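Long-range contacts in glucose-binding protein (Thermus thermophilus HB27, PDB 2B3F), which binds glucose and galactose as a periplasmic binding protein and is probably the receptor component of a sugar transport system: residues Q95-G100 against A316-S321; N117-N122 against M241-A246; D184-L189 against R341-L346; F273-D278 against R335-N340. One frame throughout, in Å; residues are numbered along the deposited sequence.

Overall arrangement
Contacts 2 and 4 form the centre of the set: their centres lie about 9 Å apart, both touch the bound galactose, and strands 119-120 and 272-280, which carry one segment of each, are neighbours in one sheet. Contact 2 brings His119 and Trp244 to the sugar, the strand segment of contact 4 Leu276 and Asp278. Next to strand 272-280, and parallel to it, strand 341-344 carries contact 3, whose centre is about 12 Å from that of contact 4. Contact 1 lies about 17 Å from contact 2 between centres, yet Ala317 packs on Asn117 and Ile118, and Pro98 meets Trp337 of contact 4. The side chain of Ala317 is about 12 Å from the galactose.

Contact 1: Q95-G100 against A316-S321; sequences QAFPKG and AARLDS
A type I beta turn, Arg318 to Ser321, docks here against the short link between helices 93-96 and 99-105, where Pro98 occupies the N-cap position of the second helix. One main-chain hydrogen bond fixes the register: Leu319 N donates to Ala96 O over 2.9 Å, almost straight at the hydrogen (174°) and nearly along the C=O axis. The same carbonyl accepts from a water that in turn takes the N-H of Asp320, so two successive amides of the turn are tied, directly or through water, to one oxygen. Arg318 CA lies 3.5 Å from Ala96 O as a CA-H...O contact.

The side chain of Arg318 bends at chi3 (69°), which folds its guanidinium back beside the turn. There it grips Asp320 side-on with two nitrogens, NE reaching OD1 at 2.8 Å and NH2 reaching OD2 at 2.9 Å; both oxygens are met from above the carboxylate plane. This salt bridge, together with a bond from NH1 to Gly300 O, leaves the group little freedom to rotate, and Ala96 CB rests over one of its faces. Nearer the backbone, Arg318 CG comes within 3.6 Å of Phe97 CE1, while Ala317 CB packs at 3.8 Å from that same ring atom and Ala317 O lies at the ring edge. Leu319 points into the link, its CD1 near the carbonyl of Gln95 and its CG alongside Pro98 CD, the side chains running in opposite senses.

Helix 302-312 flanks the contact through Gln305, which accepts from Arg318 N and touches Phe97, and helix 328-339 adds Trp337 beside Pro98.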
# COMPACT_ATOMS: atom_id res chain seq x y z
N GLN A 95 16.53 17.36 1.63
CA GLN A 95 15.80 18.23 2.52
C GLN A 95 14.31 18.23 2.24
O GLN A 95 13.52 18.61 3.09
CB GLN A 95 16.32 19.68 2.43
CG GLN A 95 17.75 19.88 2.98
CD GLN A 95 18.82 19.34 2.07
OE1 GLN A 95 18.83 19.61 0.86
NE2 GLN A 95 19.74 18.57 2.63
N ALA A 96 13.95 17.82 1.02
CA ALA A 96 12.55 17.82 0.58
C ALA A 96 11.71 16.66 1.13
O ALA A 96 10.51 16.80 1.20
CB ALA A 96 12.50 17.81 -0.93
N PHE A 97 12.33 15.54 1.48
CA PHE A 97 11.62 14.37 2.02
C PHE A 97 12.00 14.12 3.47
O PHE A 97 13.14 14.45 3.88
CB PHE A 97 11.97 13.12 1.21
CG PHE A 97 11.59 13.20 -0.23
CD1 PHE A 97 10.26 13.31 -0.58
CD2 PHE A 97 12.55 13.17 -1.23
CE1 PHE A 97 9.89 13.41 -1.92
CE2 PHE A 97 12.20 13.26 -2.56
CZ PHE A 97 10.84 13.38 -2.91
N PRO A 98 11.09 13.50 4.25
CA PRO A 98 11.40 13.16 5.65
C PRO A 98 12.50 12.13 5.74
O PRO A 98 12.63 11.27 4.86
CB PRO A 98 10.08 12.61 6.21
CG PRO A 98 9.22 12.32 5.07
CD PRO A 98 9.74 13.05 3.86
N LYS A 99 13.31 12.23 6.79
CA LYS A 99 14.52 11.41 6.91
C LYS A 99 14.20 9.92 6.89
O LYS A 99 14.95 9.13 6.30
CB LYS A 99 15.24 11.74 8.22
CG LYS A 99 16.57 11.01 8.37
CD LYS A 99 17.05 10.98 9.83
CE LYS A 99 18.36 10.20 9.94
NZ LYS A 99 18.21 8.75 9.56
N GLY A 100 13.10 9.55 7.54
CA GLY A 100 12.65 8.15 7.61
C GLY A 100 12.38 7.56 6.24
O GLY A 100 12.66 6.39 5.98
N ALA A 316 1.25 13.58 -0.63
CA ALA A 316 2.57 13.77 -1.19
C ALA A 316 3.64 13.26 -0.21
O ALA A 316 3.46 13.33 1.00
CB ALA A 316 2.80 15.25 -1.49
N ALA A 317 4.74 12.78 -0.77
CA ALA A 317 5.94 12.46 0.02
C ALA A 317 6.71 13.75 0.39
O ALA A 317 7.35 13.81 1.44
CB ALA A 317 6.84 11.52 -0.72
N ARG A 318 6.66 14.75 -0.48
CA ARG A 318 7.38 16.01 -0.24
C ARG A 318 6.84 16.73 0.97
O ARG A 318 5.63 16.93 1.09
CB ARG A 318 7.29 16.94 -1.45
CG ARG A 318 8.19 16.54 -2.58
CD ARG A 318 8.13 17.59 -3.65
NE ARG A 318 8.78 18.83 -3.18
CZ ARG A 318 10.03 19.17 -3.43
NH1 ARG A 318 10.82 18.44 -4.20
NH2 ARG A 318 10.48 20.31 -2.93
N LEU A 319 7.75 17.20 1.83
CA LEU A 319 7.37 17.97 3.02
C LEU A 319 6.66 19.30 2.69
O LEU A 319 5.88 19.79 3.51
CB LEU A 319 8.60 18.24 3.90
CG LEU A 319 9.29 17.05 4.56
CD1 LEU A 319 10.71 17.39 5.03
CD2 LEU A 319 8.47 16.55 5.71
N ASP A 320 6.93 19.89 1.52
CA ASP A 320 6.40 21.21 1.17
C ASP A 320 5.04 21.17 0.46
O ASP A 320 4.55 22.19 -0.04
CB ASP A 320 7.43 22.05 0.37
CG ASP A 320 7.77 21.48 -1.00
OD1 ASP A 320 7.23 20.40 -1.39
OD2 ASP A 320 8.59 22.13 -1.71
N SER A 321 4.42 19.98 0.44
CA SER A 321 3.11 19.82 -0.15
C SER A 321 2.08 20.84 0.35
O SER A 321 2.00 21.13 1.54
CB SER A 321 2.61 18.38 0.11
OG SER A 321 1.35 18.17 -0.53
O HOH W 1 9.54 19.34 0.22

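Contact 2: N117-N122 against M241-A246; sequences NIHRSN and MGDWAA. With GAL (beta-D-galactopyranose), chain G.
The two backbones come closest where Gly242 CA sits 3.0 Å from Arg120 O, a CA-H...O contact, and Asp243 N donates to that same oxygen nearly along its C=O axis. Asp243 returns the link through its side chain. With CG in the crowded position between backbone N and carbonyl carbon (chi1 47°), OD1 accepts both His119 ND1, at 2.7 Å, and Arg120 N, at 2.9 Å, each arriving from above the carboxylate plane. OD2 takes a water shared with Ile118 O and a bond from Tyr329. His119 and Trp244 line the galactose pocket of this solute-binding protein. The buried carboxylate holds the imidazole by ND1 and would probably polarise it, while NE2 is hydrogen-bonded to Lys312 NZ, an arrangement consistent with a neutral ring protonated on ND1. Trp244, first in helix 244-252 after the N-cap Asp243, turns its edge onto the His119 face in a T-shaped pair, CE3 lying over the ring centre and the planes 84° apart. Galactose C5 lies 3.6 Å from Trp244 CD2, over one indole face, as in the CH-pi stacking common in carbohydrate sites, while Gly242 CA backs the opposite face. A CB on Gly242 would collide with Trp244 CH2.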
# COMPACT_ATOMS: atom_id res chain seq x y z
N ASN A 117 4.71 9.52 -3.35
CA ASN A 117 3.59 9.62 -2.46
C ASN A 117 3.84 8.92 -1.13
O ASN A 117 4.91 8.32 -0.90
CB ASN A 117 2.33 9.04 -3.14
CG ASN A 117 2.40 7.54 -3.37
OD1 ASN A 117 3.32 6.88 -2.91
ND2 ASN A 117 1.41 6.99 -4.08
N ILE A 118 2.84 9.02 -0.28
CA ILE A 118 2.69 8.19 0.91
C ILE A 118 1.24 7.69 0.91
O ILE A 118 0.30 8.48 0.86
CB ILE A 118 2.94 8.98 2.21
CG1 ILE A 118 4.38 9.54 2.26
CG2 ILE A 118 2.65 8.14 3.43
CD1 ILE A 118 5.47 8.52 2.44
N HIS A 119 1.07 6.36 0.92
CA HIS A 119 -0.23 5.77 1.21
C HIS A 119 -0.24 5.22 2.64
O HIS A 119 0.80 4.86 3.21
CB HIS A 119 -0.58 4.62 0.23
CG HIS A 119 -1.24 5.03 -1.06
ND1 HIS A 119 -2.50 5.60 -1.12
CD2 HIS A 119 -0.84 4.87 -2.34
CE1 HIS A 119 -2.83 5.78 -2.39
NE2 HIS A 119 -1.84 5.34 -3.15
N ARG A 120 -1.44 5.12 3.19
CA ARG A 120 -1.69 4.51 4.49
C ARG A 120 -2.44 3.20 4.27
O ARG A 120 -3.44 3.16 3.55
CB ARG A 120 -2.58 5.42 5.32
CG ARG A 120 -2.73 4.96 6.74
CD ARG A 120 -3.44 5.98 7.57
NE ARG A 120 -3.47 5.61 8.97
CZ ARG A 120 -3.92 6.40 9.93
NH1 ARG A 120 -4.39 7.58 9.63
NH2 ARG A 120 -3.89 6.00 11.19
N SER A 121 -1.96 2.15 4.93
CA SER A 121 -2.55 0.83 4.83
C SER A 121 -3.74 0.66 5.78
O SER A 121 -4.77 0.08 5.38
CB SER A 121 -1.50 -0.24 5.13
OG SER A 121 -2.11 -1.53 5.18
N ASN A 122 -3.61 1.13 7.02
CA ASN A 122 -4.56 0.79 8.09
C ASN A 122 -5.73 1.77 8.19
O ASN A 122 -5.84 2.52 9.19
CB ASN A 122 -3.83 0.63 9.43
CG ASN A 122 -3.11 1.92 9.90
OD1 ASN A 122 -2.49 2.63 9.11
ND2 ASN A 122 -3.21 2.21 11.19
N MET A 241 -8.73 -1.13 3.98
CA MET A 241 -7.99 -1.02 2.73
C MET A 241 -7.18 0.28 2.72
O MET A 241 -7.54 1.24 3.41
CB MET A 241 -8.99 -1.06 1.57
CG MET A 241 -8.42 -1.03 0.16
SD MET A 241 -7.08 -2.19 -0.10
CE MET A 241 -7.77 -3.78 0.41
N GLY A 242 -6.11 0.29 1.95
CA GLY A 242 -5.30 1.50 1.80
C GLY A 242 -6.09 2.65 1.21
O GLY A 242 -7.13 2.44 0.57
N ASP A 243 -5.57 3.86 1.37
CA ASP A 243 -6.30 5.05 0.96
C ASP A 243 -6.35 5.34 -0.54
O ASP A 243 -6.95 6.34 -0.97
CB ASP A 243 -5.93 6.30 1.80
CG ASP A 243 -4.43 6.52 2.00
OD1 ASP A 243 -3.57 5.90 1.32
OD2 ASP A 243 -4.11 7.33 2.89
N TRP A 244 -5.82 4.43 -1.35
CA TRP A 244 -6.20 4.42 -2.77
C TRP A 244 -7.74 4.27 -2.87
O TRP A 244 -8.34 4.65 -3.87
CB TRP A 244 -5.50 3.31 -3.56
CG TRP A 244 -5.44 1.96 -2.89
CD1 TRP A 244 -6.31 0.91 -3.04
CD2 TRP A 244 -4.39 1.49 -2.04
NE1 TRP A 244 -5.88 -0.17 -2.29
CE2 TRP A 244 -4.70 0.17 -1.66
CE3 TRP A 244 -3.22 2.08 -1.53
CZ2 TRP A 244 -3.88 -0.58 -0.81
CZ3 TRP A 244 -2.41 1.34 -0.69
CH2 TRP A 244 -2.73 0.03 -0.34
N ALA A 245 -8.36 3.73 -1.82
CA ALA A 245 -9.84 3.62 -1.76
C ALA A 245 -10.51 4.98 -1.74
O ALA A 245 -11.52 5.17 -2.39
CB ALA A 245 -10.27 2.79 -0.57
N ALA A 246 -9.91 5.95 -1.03
CA ALA A 246 -10.43 7.31 -1.04
C ALA A 246 -10.34 7.90 -2.45
O ALA A 246 -11.30 8.53 -2.91
CB ALA A 246 -9.70 8.19 -0.02
C1 GAL G . -0.34 -0.70 -3.65
C2 GAL G . 0.21 0.53 -4.37
C3 GAL G . -0.86 1.59 -4.61
C4 GAL G . -2.09 0.98 -5.29
C5 GAL G . -2.49 -0.31 -4.53
C6 GAL G . -3.70 -1.04 -5.12
O1 GAL G . 0.63 -1.69 -3.50
O2 GAL G . 1.32 1.06 -3.61
O3 GAL G . -0.34 2.64 -5.41
O4 GAL G . -1.75 0.74 -6.63
O5 GAL G . -1.42 -1.22 -4.45
O6 GAL G . -3.37 -1.66 -6.33
O HOH W 2 -1.71 8.75 3.07

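Contact 3: D184-L189 against R341-L346; sequences DDWNNL and RIVGSL
Trp186 projects from helix 166-190 edge-on to the backbone that follows Val343. Its CG is anti to the backbone N (chi1 170°), which carries the indole out from the helix until NE1 donates to Gly344 O at 2.9 Å. The acceptor lies close to the ring plane and the donor in the plane of the carbonyl, but the angle at the hydrogen is only 143°, so the bond is somewhat bent. Either end of the indole is occupied by an apolar neighbour: Val343 CB meets CD1 obliquely at 3.8 Å, and Leu346 CB stands 4.0 Å from CH2, the leucine side chain crossing that of Trp186 at about a right angle. An alanine here would remove the N-H given to Gly344 O and the ring surface shared by Val343 and Leu346, and would probably loosen the helix on the strand.

Two residues earlier in the helix and nearer the surface, the contact becomes ionic. Arg341, its chain bent at chi2, carries its guanidinium across to the helix so that NH2 reaches Asp184 OD1 at 2.8 Å, in the guanidinium plane but above that of the carboxylate; NH1 adds a weak bond to the same oxygen at 3.2 Å. Both nitrogens thus use the one oxygen, and the two flat groups are tilted well out of a common plane. Asn187 stands between the salt bridge and Val343.

The helix and strand segments run nearly parallel, 25° between their directions and 9.0 Å between axes. This is helix-on-sheet packing of the alpha/beta kind found in periplasmic solute-binding proteins, with strand 341-344 hydrogen-bonded to strand 272-280 beside it.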
# COMPACT_ATOMS: atom_id res chain seq x y z
N ASP A 184 5.76 -1.61 18.25
CA ASP A 184 7.10 -2.09 18.55
C ASP A 184 7.26 -3.55 18.19
O ASP A 184 8.24 -3.92 17.55
CB ASP A 184 7.44 -1.86 20.03
CG ASP A 184 7.69 -0.39 20.35
OD1 ASP A 184 8.23 0.34 19.50
OD2 ASP A 184 7.34 0.01 21.48
N ASP A 185 6.32 -4.39 18.63
CA ASP A 185 6.41 -5.83 18.32
C ASP A 185 6.10 -6.11 16.84
O ASP A 185 6.67 -7.05 16.29
CB ASP A 185 5.54 -6.68 19.24
CG ASP A 185 6.29 -7.16 20.48
OD1 ASP A 185 7.53 -7.08 20.53
OD2 ASP A 185 5.60 -7.62 21.40
N TRP A 186 5.24 -5.30 16.22
CA TRP A 186 5.14 -5.32 14.74
C TRP A 186 6.52 -5.17 14.11
O TRP A 186 6.96 -5.99 13.30
CB TRP A 186 4.15 -4.27 14.22
CG TRP A 186 4.19 -4.10 12.73
CD1 TRP A 186 4.79 -3.10 12.03
CD2 TRP A 186 3.61 -4.98 11.75
NE1 TRP A 186 4.65 -3.30 10.68
CE2 TRP A 186 3.92 -4.45 10.48
CE3 TRP A 186 2.89 -6.17 11.83
CZ2 TRP A 186 3.51 -5.06 9.28
CZ3 TRP A 186 2.47 -6.79 10.65
CH2 TRP A 186 2.78 -6.22 9.39
N ASN A 187 7.26 -4.12 14.51
CA ASN A 187 8.61 -3.90 13.98
C ASN A 187 9.55 -5.05 14.28
O ASN A 187 10.45 -5.37 13.48
CB ASN A 187 9.21 -2.59 14.51
CG ASN A 187 8.51 -1.34 13.96
OD1 ASN A 187 7.69 -1.42 13.04
ND2 ASN A 187 8.84 -0.17 14.52
N ASN A 188 9.33 -5.70 15.42
CA ASN A 188 10.18 -6.81 15.83
C ASN A 188 10.01 -8.07 14.99
O ASN A 188 10.92 -8.91 14.97
CB ASN A 188 9.99 -7.12 17.31
CG ASN A 188 10.62 -6.06 18.21
OD1 ASN A 188 11.55 -5.36 17.80
ND2 ASN A 188 10.11 -5.93 19.44
N LEU A 189 8.90 -8.20 14.26
CA LEU A 189 8.78 -9.31 13.32
C LEU A 189 9.82 -9.20 12.22
O LEU A 189 10.38 -10.20 11.77
CB LEU A 189 7.38 -9.38 12.69
CG LEU A 189 6.21 -9.69 13.61
CD1 LEU A 189 4.89 -9.47 12.86
CD2 LEU A 189 6.30 -11.12 14.14
N ARG A 341 2.76 7.77 15.27
CA ARG A 341 3.85 6.83 15.19
C ARG A 341 3.78 6.14 13.83
O ARG A 341 2.69 5.70 13.45
CB ARG A 341 3.69 5.79 16.30
CG ARG A 341 4.58 4.58 16.20
CD ARG A 341 5.99 4.86 16.62
NE ARG A 341 6.86 3.69 16.48
CZ ARG A 341 7.04 2.74 17.40
NH1 ARG A 341 6.43 2.77 18.58
NH2 ARG A 341 7.86 1.72 17.12
N ILE A 342 4.90 6.06 13.14
CA ILE A 342 4.96 5.49 11.79
C ILE A 342 5.55 4.08 11.84
O ILE A 342 6.59 3.85 12.46
CB ILE A 342 5.81 6.35 10.82
CG1 ILE A 342 5.36 7.81 10.83
CG2 ILE A 342 5.78 5.79 9.41
CD1 ILE A 342 3.93 8.02 10.60
N VAL A 343 4.86 3.13 11.20
CA VAL A 343 5.45 1.82 10.92
C VAL A 343 5.21 1.51 9.45
O VAL A 343 4.47 2.25 8.78
CB VAL A 343 4.83 0.68 11.79
CG1 VAL A 343 4.98 0.98 13.30
CG2 VAL A 343 3.36 0.46 11.44
N GLY A 344 5.83 0.44 8.97
CA GLY A 344 5.76 0.10 7.54
C GLY A 344 4.82 -1.06 7.27
O GLY A 344 4.63 -1.95 8.11
N SER A 345 4.25 -1.04 6.07
CA SER A 345 3.47 -2.16 5.53
C SER A 345 4.30 -3.35 5.11
O SER A 345 5.37 -3.20 4.52
CB SER A 345 2.66 -1.66 4.33
OG SER A 345 1.94 -2.71 3.70
N LEU A 346 3.77 -4.55 5.37
CA LEU A 346 4.27 -5.80 4.79
C LEU A 346 3.78 -5.99 3.36
O LEU A 346 4.56 -6.28 2.44
CB LEU A 346 3.77 -7.00 5.63
CG LEU A 346 3.84 -8.39 4.99
CD1 LEU A 346 5.29 -8.77 4.70
CD2 LEU A 346 3.20 -9.41 5.93

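Contact 4: F273-D278 against R335-N340; sequences FMMLSD and RDWRSN. With GAL (beta-D-galactopyranose), chain G.
Phe273 lays one ring face under the edge of the Trp337 indole. CE3 of the tryptophan stands over the centre of the phenyl ring, 3.8 Å from Phe273 CE2, and the planes of the rings meet at 55°, a tilted edge-to-face pair. Both side chains have CG anti to the backbone N, so each extends well clear of its own strand or helix. The phenyl also reaches the helix backbone: CD1 is 3.7 Å from Trp337 N. At its root, Phe273 CB touches Asn340 CB at 3.9 Å, just where helix 328-339 ends. The far corner of the indole, Trp337 CZ3, comes to rest 3.9 Å from Met275 CB, two residues along the strand and on the same side of it. A glycine in place of Phe273 would take away the ring that meets Trp337 and would probably loosen the seat of the helix on this strand.

Helix and strand segments cross at 103° with 9.3 Å between axes. On the same strand run Asp278 leaves the packing altogether and binds the galactose, OD1 accepting O2 and OD2 accepting O3, each at 2.6 Å. The charged Asp336 beside Phe273 has its partner in Arg120. Across the helix interface itself the contacts are mainly apolar and aromatic, so its stability probably rests on shape and dispersion, while Asp278, farther along the strand, supplies polar contacts to the sugar.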
# COMPACT_ATOMS: atom_id res chain seq x y z
N PHE A 273 0.35 5.05 12.01
CA PHE A 273 0.16 5.23 10.57
C PHE A 273 1.05 4.17 9.95
O PHE A 273 2.27 4.23 10.03
CB PHE A 273 0.59 6.66 10.20
CG PHE A 273 0.30 7.09 8.78
CD1 PHE A 273 -0.47 8.22 8.54
CD2 PHE A 273 0.89 6.45 7.69
CE1 PHE A 273 -0.70 8.69 7.24
CE2 PHE A 273 0.66 6.92 6.38
CZ PHE A 273 -0.13 8.04 6.16
N MET A 274 0.42 3.14 9.36
CA MET A 274 1.17 2.10 8.67
C MET A 274 1.33 2.55 7.22
O MET A 274 0.36 2.58 6.45
CB MET A 274 0.44 0.74 8.73
CG MET A 274 1.22 -0.33 8.00
SD MET A 274 0.44 -1.97 8.08
CE MET A 274 0.97 -2.52 9.66
N MET A 275 2.56 2.93 6.87
CA MET A 275 2.80 3.58 5.60
C MET A 275 3.34 2.64 4.54
O MET A 275 3.82 1.53 4.83
CB MET A 275 3.79 4.76 5.76
CG MET A 275 5.17 4.36 6.20
SD MET A 275 6.29 3.74 4.91
CE MET A 275 6.55 5.21 3.89
N LEU A 276 3.23 3.10 3.30
CA LEU A 276 3.95 2.57 2.15
C LEU A 276 4.19 3.75 1.22
O LEU A 276 3.56 4.81 1.38
CB LEU A 276 3.11 1.48 1.43
CG LEU A 276 1.73 1.95 0.98
CD1 LEU A 276 1.52 1.72 -0.51
CD2 LEU A 276 0.59 1.37 1.83
N SER A 277 5.07 3.57 0.25
CA SER A 277 5.37 4.65 -0.69
C SER A 277 5.68 4.10 -2.05
O SER A 277 6.54 3.24 -2.19
CB SER A 277 6.55 5.49 -0.17
OG SER A 277 6.90 6.48 -1.12
N ASP A 278 4.94 4.58 -3.05
CA ASP A 278 5.20 4.30 -4.44
C ASP A 278 6.36 5.19 -4.89
O ASP A 278 6.37 6.37 -4.58
CB ASP A 278 3.96 4.59 -5.28
CG ASP A 278 2.80 3.64 -4.95
OD1 ASP A 278 3.05 2.41 -4.99
OD2 ASP A 278 1.69 4.13 -4.66
N ARG A 335 -2.41 15.30 8.28
CA ARG A 335 -2.28 15.56 9.71
C ARG A 335 -1.73 14.35 10.46
O ARG A 335 -0.76 14.45 11.23
CB ARG A 335 -3.62 15.99 10.29
CG ARG A 335 -4.05 17.38 9.85
CD ARG A 335 -5.17 17.91 10.70
NE ARG A 335 -6.42 17.20 10.46
CZ ARG A 335 -7.29 17.49 9.49
NH1 ARG A 335 -7.05 18.47 8.64
NH2 ARG A 335 -8.40 16.79 9.38
N ASP A 336 -2.34 13.18 10.22
CA ASP A 336 -1.88 11.95 10.87
C ASP A 336 -0.46 11.54 10.51
O ASP A 336 0.27 11.03 11.35
CB ASP A 336 -2.85 10.79 10.56
CG ASP A 336 -4.18 10.95 11.25
OD1 ASP A 336 -4.36 11.92 12.04
OD2 ASP A 336 -5.07 10.10 11.02
N TRP A 337 -0.05 11.79 9.27
CA TRP A 337 1.32 11.51 8.85
C TRP A 337 2.33 12.26 9.73
O TRP A 337 3.38 11.73 10.08
CB TRP A 337 1.48 11.89 7.38
CG TRP A 337 2.81 11.76 6.77
CD1 TRP A 337 3.50 12.76 6.10
CD2 TRP A 337 3.64 10.59 6.69
NE1 TRP A 337 4.68 12.27 5.63
CE2 TRP A 337 4.80 10.95 5.98
CE3 TRP A 337 3.52 9.29 7.16
CZ2 TRP A 337 5.83 10.05 5.72
CZ3 TRP A 337 4.54 8.39 6.91
CH2 TRP A 337 5.68 8.77 6.20
N ARG A 338 1.98 13.49 10.10
CA ARG A 338 2.90 14.33 10.88
C ARG A 338 2.87 14.05 12.38
O ARG A 338 3.86 14.31 13.08
CB ARG A 338 2.62 15.83 10.62
CG ARG A 338 2.80 16.30 9.17
CD ARG A 338 4.03 15.75 8.48
NE ARG A 338 4.21 16.39 7.17
CZ ARG A 338 4.99 17.46 6.96
NH1 ARG A 338 5.74 17.95 7.93
NH2 ARG A 338 5.09 17.99 5.74
N SER A 339 1.75 13.55 12.88
CA SER A 339 1.55 13.38 14.33
C SER A 339 1.71 11.95 14.85
O SER A 339 2.01 11.73 16.03
CB SER A 339 0.16 13.87 14.71
OG SER A 339 -0.83 12.98 14.22
N ASN A 340 1.46 10.96 13.99
CA ASN A 340 1.38 9.58 14.46
C ASN A 340 2.73 8.89 14.54
O ASN A 340 3.72 9.32 13.95
CB ASN A 340 0.51 8.76 13.49
CG ASN A 340 -0.98 9.07 13.59
OD1 ASN A 340 -1.40 10.15 14.03
ND2 ASN A 340 -1.79 8.12 13.15
C1 GAL G . -0.34 -0.70 -3.65
C2 GAL G . 0.21 0.53 -4.37
C3 GAL G . -0.86 1.59 -4.61
C4 GAL G . -2.09 0.98 -5.29
C5 GAL G . -2.49 -0.31 -4.53
C6 GAL G . -3.70 -1.04 -5.12
O1 GAL G . 0.63 -1.69 -3.50
O2 GAL G . 1.32 1.06 -3.61
O3 GAL G . -0.34 2.64 -5.41
O4 GAL G . -1.75 0.74 -6.63
O5 GAL G . -1.42 -1.22 -4.45
O6 GAL G . -3.37 -1.66 -6.33